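Importin subunit beta-1 (Saccharomyces cerevisiae, PDB 5OWU) carries proteins into the nucleus as the importin beta subunit, working together with importin alpha, which recognises the classical nuclear localization signal of the cargo. Local coordinates at residues A389-G394 / T431-G436; Q423-K428 / Q464-V469; K468-C473 / F514-S519. All coordinates share one frame; numbering follows the deposited sequence.

Interaction 1 (A389-G394 / T431-G436)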
# COMPACT_ATOMS: atom_id res chain seq x y z
N ALA A 389 5.29 27.96 11.45
CA ALA A 389 4.03 28.66 11.24
C ALA A 389 3.39 28.26 9.91
O ALA A 389 2.21 27.91 9.86
CB ALA A 389 4.24 30.17 11.31
N VAL A 390 4.16 28.30 8.81
CA VAL A 390 3.55 27.91 7.54
C VAL A 390 3.26 26.41 7.51
O VAL A 390 2.29 25.98 6.87
CB VAL A 390 4.41 28.32 6.32
CG1 VAL A 390 4.31 29.80 6.06
CG2 VAL A 390 5.87 27.91 6.48
N MET A 391 4.07 25.60 8.17
CA MET A 391 3.77 24.17 8.27
C MET A 391 2.41 23.95 8.93
O MET A 391 1.60 23.15 8.46
CB MET A 391 4.87 23.45 9.05
CG MET A 391 4.64 21.94 9.19
SD MET A 391 4.58 21.07 7.59
CE MET A 391 3.85 19.53 8.11
N ALA A 392 2.15 24.66 10.03
CA ALA A 392 0.88 24.51 10.74
C ALA A 392 -0.28 25.00 9.88
O ALA A 392 -1.32 24.32 9.75
CB ALA A 392 0.94 25.26 12.07
N PHE A 393 -0.12 26.17 9.25
CA PHE A 393 -1.20 26.70 8.44
C PHE A 393 -1.55 25.74 7.31
O PHE A 393 -2.72 25.40 7.11
CB PHE A 393 -0.85 28.07 7.88
CG PHE A 393 -2.02 28.79 7.30
CD1 PHE A 393 -2.38 28.59 5.99
CD2 PHE A 393 -2.79 29.63 8.08
CE1 PHE A 393 -3.47 29.24 5.45
CE2 PHE A 393 -3.88 30.28 7.55
CZ PHE A 393 -4.23 30.09 6.23
N GLY A 394 -0.53 25.28 6.58
CA GLY A 394 -0.79 24.32 5.52
C GLY A 394 -1.40 23.04 6.05
O GLY A 394 -2.23 22.43 5.37
N THR A 431 6.82 27.12 2.68
CA THR A 431 5.85 28.09 2.20
C THR A 431 5.30 27.70 0.83
O THR A 431 4.10 27.81 0.58
CB THR A 431 6.50 29.48 2.14
OG1 THR A 431 6.88 29.88 3.46
CG2 THR A 431 5.54 30.53 1.55
N ALA A 432 6.18 27.25 -0.08
CA ALA A 432 5.70 26.76 -1.37
C ALA A 432 4.73 25.60 -1.18
O ALA A 432 3.66 25.55 -1.80
CB ALA A 432 6.88 26.34 -2.25
N TRP A 433 5.11 24.65 -0.31
CA TRP A 433 4.19 23.56 0.02
C TRP A 433 2.86 24.10 0.55
O TRP A 433 1.78 23.64 0.15
CB TRP A 433 4.84 22.63 1.04
CG TRP A 433 3.93 21.59 1.62
CD1 TRP A 433 3.61 20.38 1.07
CD2 TRP A 433 3.22 21.67 2.87
NE1 TRP A 433 2.76 19.70 1.90
CE2 TRP A 433 2.50 20.46 3.01
CE3 TRP A 433 3.13 22.63 3.87
CZ2 TRP A 433 1.70 20.19 4.12
CZ3 TRP A 433 2.34 22.36 4.98
CH2 TRP A 433 1.63 21.16 5.09
N CYS A 434 2.91 25.08 1.45
CA CYS A 434 1.70 25.62 2.04
C CYS A 434 0.79 26.23 0.99
O CYS A 434 -0.44 26.08 1.05
CB CYS A 434 2.07 26.67 3.10
SG CYS A 434 0.68 27.35 3.97
N ILE A 435 1.38 26.90 0.00
CA ILE A 435 0.58 27.46 -1.08
C ILE A 435 -0.07 26.34 -1.86
O ILE A 435 -1.24 26.44 -2.27
CB ILE A 435 1.46 28.37 -1.98
CG1 ILE A 435 1.93 29.58 -1.16
CG2 ILE A 435 0.69 28.83 -3.20
CD1 ILE A 435 2.98 30.41 -1.83
N GLY A 436 0.66 25.24 -2.08
CA GLY A 436 0.06 24.08 -2.71
C GLY A 436 -1.10 23.50 -1.92
O GLY A 436 -2.08 23.04 -2.50
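Met391 and Trp433 meet where two neighbouring HEAT repeats of the importin-beta solenoid pack: 389-394, on helix 383-395 of HEAT 9, and 431-436, on helix 425-442 of HEAT 10. The two segments run nearly parallel, their axes 15° apart and 8.7 Å from each other at closest. Met391 starts out with CB pointing away from the other helix, and the bend at chi2 (61°) brings SD back to the indole. There SD lies 3.7 Å from Trp433 CZ3, oblique to the six-membered ring, in a Met-aromatic contact, and CE goes on toward Trp433 CH2. The same indole is met near its plane by a backbone oxygen, Met391 O standing 3.6 Å from Trp433 CZ3. Gly394, lacking a side chain, lets the helices close in until its CA is 4.5 Å from that of Cys434; a CB on it would run into the indole. On the neighbouring helical turn both methyls of Val390 touch Thr431 OG1, whose hydrogen bond goes to Val427 O in its own helix. The ring of Trp475, nearly parallel to that of Trp433, meets it and carries the packing on to helix 467-484. Cys434 SG ends at the edge of the Phe393 ring, 3.9 Å from Phe393 CD1.

Interaction 2 (Q423-K428 / Q464-V469)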
# COMPACT_ATOMS: atom_id res chain seq x y z
N GLN A 423 14.69 34.59 3.76
CA GLN A 423 16.10 34.25 3.68
C GLN A 423 16.38 32.79 4.03
O GLN A 423 17.47 32.29 3.73
CB GLN A 423 16.92 35.15 4.60
CG GLN A 423 16.53 35.07 6.07
CD GLN A 423 17.04 36.25 6.88
OE1 GLN A 423 16.80 37.41 6.53
NE2 GLN A 423 17.76 35.97 7.96
N SER A 424 15.43 32.10 4.66
CA SER A 424 15.61 30.71 5.05
C SER A 424 15.13 29.79 3.93
O SER A 424 13.97 29.87 3.51
CB SER A 424 14.85 30.42 6.34
OG SER A 424 14.90 29.03 6.64
N LEU A 425 16.02 28.92 3.46
CA LEU A 425 15.63 27.94 2.45
C LEU A 425 14.49 27.05 2.94
O LEU A 425 13.55 26.76 2.20
CB LEU A 425 16.83 27.07 2.07
CG LEU A 425 16.52 25.92 1.11
CD1 LEU A 425 15.91 26.45 -0.18
CD2 LEU A 425 17.79 25.14 0.81
N GLN A 426 14.58 26.59 4.20
CA GLN A 426 13.52 25.75 4.75
C GLN A 426 12.19 26.49 4.77
O GLN A 426 11.14 25.91 4.46
CB GLN A 426 13.90 25.29 6.16
CG GLN A 426 15.16 24.45 6.23
CD GLN A 426 16.40 25.28 6.52
OE1 GLN A 426 16.66 26.29 5.85
NE2 GLN A 426 17.18 24.87 7.52
N VAL A 427 12.21 27.77 5.13
CA VAL A 427 10.97 28.54 5.18
C VAL A 427 10.34 28.61 3.79
O VAL A 427 9.13 28.44 3.64
CB VAL A 427 11.21 29.94 5.76
CG1 VAL A 427 9.97 30.82 5.59
CG2 VAL A 427 11.60 29.83 7.22
N LYS A 428 11.15 28.90 2.77
CA LYS A 428 10.60 29.01 1.42
C LYS A 428 10.08 27.67 0.93
O LYS A 428 9.06 27.60 0.24
CB LYS A 428 11.66 29.55 0.47
CG LYS A 428 12.01 31.01 0.68
CD LYS A 428 12.92 31.53 -0.42
CE LYS A 428 14.30 30.92 -0.35
NZ LYS A 428 15.17 31.52 -1.38
N GLN A 464 12.56 29.14 -10.21
CA GLN A 464 13.93 29.57 -10.49
C GLN A 464 14.79 29.60 -9.25
O GLN A 464 15.95 30.02 -9.34
CB GLN A 464 13.92 30.96 -11.14
CG GLN A 464 13.25 31.01 -12.50
CD GLN A 464 13.13 32.43 -13.02
OE1 GLN A 464 13.02 33.38 -12.25
NE2 GLN A 464 13.16 32.57 -14.34
N ASP A 465 14.26 29.19 -8.11
CA ASP A 465 14.95 29.24 -6.83
C ASP A 465 15.70 27.93 -6.62
O ASP A 465 15.90 27.14 -7.54
CB ASP A 465 13.93 29.52 -5.72
CG ASP A 465 14.54 30.21 -4.51
OD1 ASP A 465 15.74 30.02 -4.23
OD2 ASP A 465 13.79 30.95 -3.84
N HIS A 466 16.13 27.70 -5.38
CA HIS A 466 16.76 26.44 -5.01
C HIS A 466 15.87 25.27 -5.43
O HIS A 466 14.64 25.36 -5.32
CB HIS A 466 17.00 26.42 -3.50
CG HIS A 466 17.81 25.26 -3.03
ND1 HIS A 466 17.29 23.99 -2.89
CD2 HIS A 466 19.11 25.18 -2.64
CE1 HIS A 466 18.23 23.17 -2.44
NE2 HIS A 466 19.34 23.87 -2.28
N PRO A 467 16.45 24.17 -5.91
CA PRO A 467 15.60 23.06 -6.40
C PRO A 467 14.56 22.58 -5.39
O PRO A 467 13.48 22.14 -5.81
CB PRO A 467 16.62 21.96 -6.73
CG PRO A 467 17.91 22.40 -6.10
CD PRO A 467 17.88 23.88 -6.09
N LYS A 468 14.84 22.64 -4.09
CA LYS A 468 13.86 22.22 -3.09
C LYS A 468 12.60 23.08 -3.16
O LYS A 468 11.48 22.56 -3.04
CB LYS A 468 14.46 22.28 -1.69
CG LYS A 468 15.46 21.21 -1.43
CD LYS A 468 15.97 21.25 -0.01
CE LYS A 468 15.92 19.87 0.61
NZ LYS A 468 16.87 19.74 1.74
N VAL A 469 12.77 24.39 -3.35
CA VAL A 469 11.62 25.28 -3.54
C VAL A 469 10.94 24.98 -4.87
O VAL A 469 9.71 24.86 -4.95
CB VAL A 469 12.08 26.75 -3.47
CG1 VAL A 469 10.91 27.72 -3.65
CG2 VAL A 469 12.79 27.02 -2.13
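Leu425, with CG anti to the backbone N (chi1 175°), and His466, likewise anti (chi1 -172°), reach toward each other where the first turns of helices 425-442 and 467-484 pack, from the successive repeats HEAT 10 and HEAT 11. Leu425 CD2 sits over the centre of the imidazole, 3.6 Å from the His466 ring centroid, a CH-pi contact; Pro467 CD lies against the opposite face. The rotation of the ring is also restrained: His466 is the N-cap of its helix, and its ND1 accepts from Lys468 N, near the ring plane, at 3.0 Å. Leu425 CD1 lies against His466 CB and CG and also touches Val469 CG2. One turn on, Lys428 CB rests on Val469 CG2, and the chain bends at chi3, which places CE near Asp465 OD2; the two side chains cross at about a right angle. Lys428 NZ donates to the syn lone pair of Asp465 OD2 at 2.9 Å, completing a salt bridge, with a weak second bond to OD1. An alanine at Asp465 would probably leave the Lys428 ammonium without this charged mate and His466 N without its carboxylate acceptor. His466 N meets Asp465 OD1 on the anti side, 24° out of the carboxylate plane.

Interaction 3 (K468-C473 / F514-S519)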
# COMPACT_ATOMS: atom_id res chain seq x y z
N LYS A 468 14.84 22.64 -4.09
CA LYS A 468 13.86 22.22 -3.09
C LYS A 468 12.60 23.08 -3.16
O LYS A 468 11.48 22.56 -3.04
CB LYS A 468 14.46 22.28 -1.69
CG LYS A 468 15.46 21.21 -1.43
CD LYS A 468 15.97 21.25 -0.01
CE LYS A 468 15.92 19.87 0.61
NZ LYS A 468 16.87 19.74 1.74
N VAL A 469 12.77 24.39 -3.35
CA VAL A 469 11.62 25.28 -3.54
C VAL A 469 10.94 24.98 -4.87
O VAL A 469 9.71 24.86 -4.95
CB VAL A 469 12.08 26.75 -3.47
CG1 VAL A 469 10.91 27.72 -3.65
CG2 VAL A 469 12.79 27.02 -2.13
N ALA A 470 11.73 24.84 -5.94
CA ALA A 470 11.17 24.63 -7.28
C ALA A 470 10.29 23.37 -7.34
O ALA A 470 9.25 23.36 -8.00
CB ALA A 470 12.30 24.53 -8.31
N THR A 471 10.71 22.31 -6.65
CA THR A 471 9.92 21.07 -6.66
C THR A 471 8.54 21.31 -6.06
O THR A 471 7.50 20.92 -6.63
CB THR A 471 10.68 19.99 -5.89
OG1 THR A 471 11.87 19.66 -6.61
CG2 THR A 471 9.84 18.73 -5.70
N ASN A 472 8.50 21.99 -4.91
CA ASN A 472 7.22 22.27 -4.29
C ASN A 472 6.39 23.23 -5.13
O ASN A 472 5.16 23.15 -5.13
CB ASN A 472 7.45 22.79 -2.87
CG ASN A 472 7.80 21.67 -1.91
OD1 ASN A 472 7.65 20.49 -2.24
ND2 ASN A 472 8.25 22.03 -0.71
N CYS A 473 7.04 24.12 -5.88
CA CYS A 473 6.30 25.01 -6.77
C CYS A 473 5.66 24.25 -7.93
O CYS A 473 4.55 24.58 -8.35
CB CYS A 473 7.20 26.12 -7.28
SG CYS A 473 7.56 27.33 -6.01
N PHE A 514 17.17 17.29 -5.99
CA PHE A 514 15.95 17.37 -5.20
C PHE A 514 14.70 17.27 -6.06
O PHE A 514 13.64 17.79 -5.72
CB PHE A 514 15.95 18.65 -4.36
CG PHE A 514 17.07 18.68 -3.36
CD1 PHE A 514 17.09 17.79 -2.31
CD2 PHE A 514 18.12 19.57 -3.50
CE1 PHE A 514 18.13 17.79 -1.40
CE2 PHE A 514 19.16 19.57 -2.59
CZ PHE A 514 19.16 18.68 -1.54
N ASN A 515 14.83 16.55 -7.18
CA ASN A 515 13.73 16.18 -8.06
C ASN A 515 13.07 17.39 -8.72
O ASN A 515 11.95 17.27 -9.23
CB ASN A 515 12.68 15.36 -7.29
CG ASN A 515 12.07 14.28 -8.15
OD1 ASN A 515 12.79 13.53 -8.82
ND2 ASN A 515 10.75 14.19 -8.14
N ALA A 516 13.76 18.54 -8.77
CA ALA A 516 13.14 19.73 -9.34
C ALA A 516 12.86 19.59 -10.83
O ALA A 516 11.86 20.13 -11.32
CB ALA A 516 14.03 20.95 -9.07
N ARG A 517 13.71 18.89 -11.58
CA ARG A 517 13.48 18.79 -13.02
C ARG A 517 12.36 17.80 -13.33
O ARG A 517 11.42 18.13 -14.08
CB ARG A 517 14.79 18.38 -13.71
CG ARG A 517 14.69 18.28 -15.23
CD ARG A 517 16.07 18.09 -15.85
NE ARG A 517 16.68 16.81 -15.49
CZ ARG A 517 17.96 16.52 -15.67
NH1 ARG A 517 18.79 17.41 -16.19
NH2 ARG A 517 18.43 15.32 -15.33
N ALA A 518 12.41 16.61 -12.74
CA ALA A 518 11.34 15.63 -12.94
C ALA A 518 9.98 16.19 -12.52
O ALA A 518 8.98 16.02 -13.23
CB ALA A 518 11.65 14.36 -12.15
N SER A 519 9.93 16.88 -11.38
CA SER A 519 8.68 17.49 -10.94
C SER A 519 8.16 18.46 -11.98
O SER A 519 6.96 18.48 -12.28
CB SER A 519 8.89 18.20 -9.59
OG SER A 519 9.22 17.24 -8.60
O HOH W 1 10.14 22.10 -10.54
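Thr471 and Phe514 meet through a hydroxyl and a carbonyl as HEAT 11 packs on the beginning of the second helix of HEAT 12. At chi1 -66° Thr471 OG1 is anti to its own carbonyl carbon, which sets it 2.7 Å from Phe514 O and also near Pro467 O, one turn back in its own helix. The same rotamer puts CG2 anti to the backbone N, where the methyl touches Ser519 OG at 3.3 Å. Ser519 OG itself donates to Asn515 O at 2.8 Å, from the opposite face of that carbonyl to Ser519 N. Phe514 has CG anti to its carbonyl carbon (chi1 -63°), and Lys468 CG lies over one face of its ring, displaced toward the rim, in a CH-pi contact 3.8 Å from the Phe514 ring centroid. The bend of the lysine at chi3 (132°) brings CE to Phe514 CE1; the ammonium beyond is held by Asp343 in a salt bridge. Beside the threonine, Ala470 CB meets Ala516 CB at 4.0 Å, and one water donates to Ala516 O and, weakly, to Ala470 O. Helix 467-484 is thus packed between two others: Val469 touches Leu425 and Lys428 of helix 425-442, and Thr471 faces the start of helix 516-530, whose Ala518 touches helix 563-586.

Following the chain from the N terminus, interaction 1 opens on helix 383-395 and closes on helix 425-442, bringing HEAT 10 against HEAT 9 after an excursion through helix 402-418. Interaction 2 starts at 423-428, before that loop has closed, so the two cross; it ends at the start of helix 467-484 in HEAT 11. Interaction 3 begins on the residues where interaction 2 ends, sharing Lys468 and Val469, and closes on 514-519 in HEAT 12. Interactions 1 and 3 follow in series, yet they touch through Ala432 CB and Asn472 CB. Together they join one helix from each of four consecutive repeats side by side.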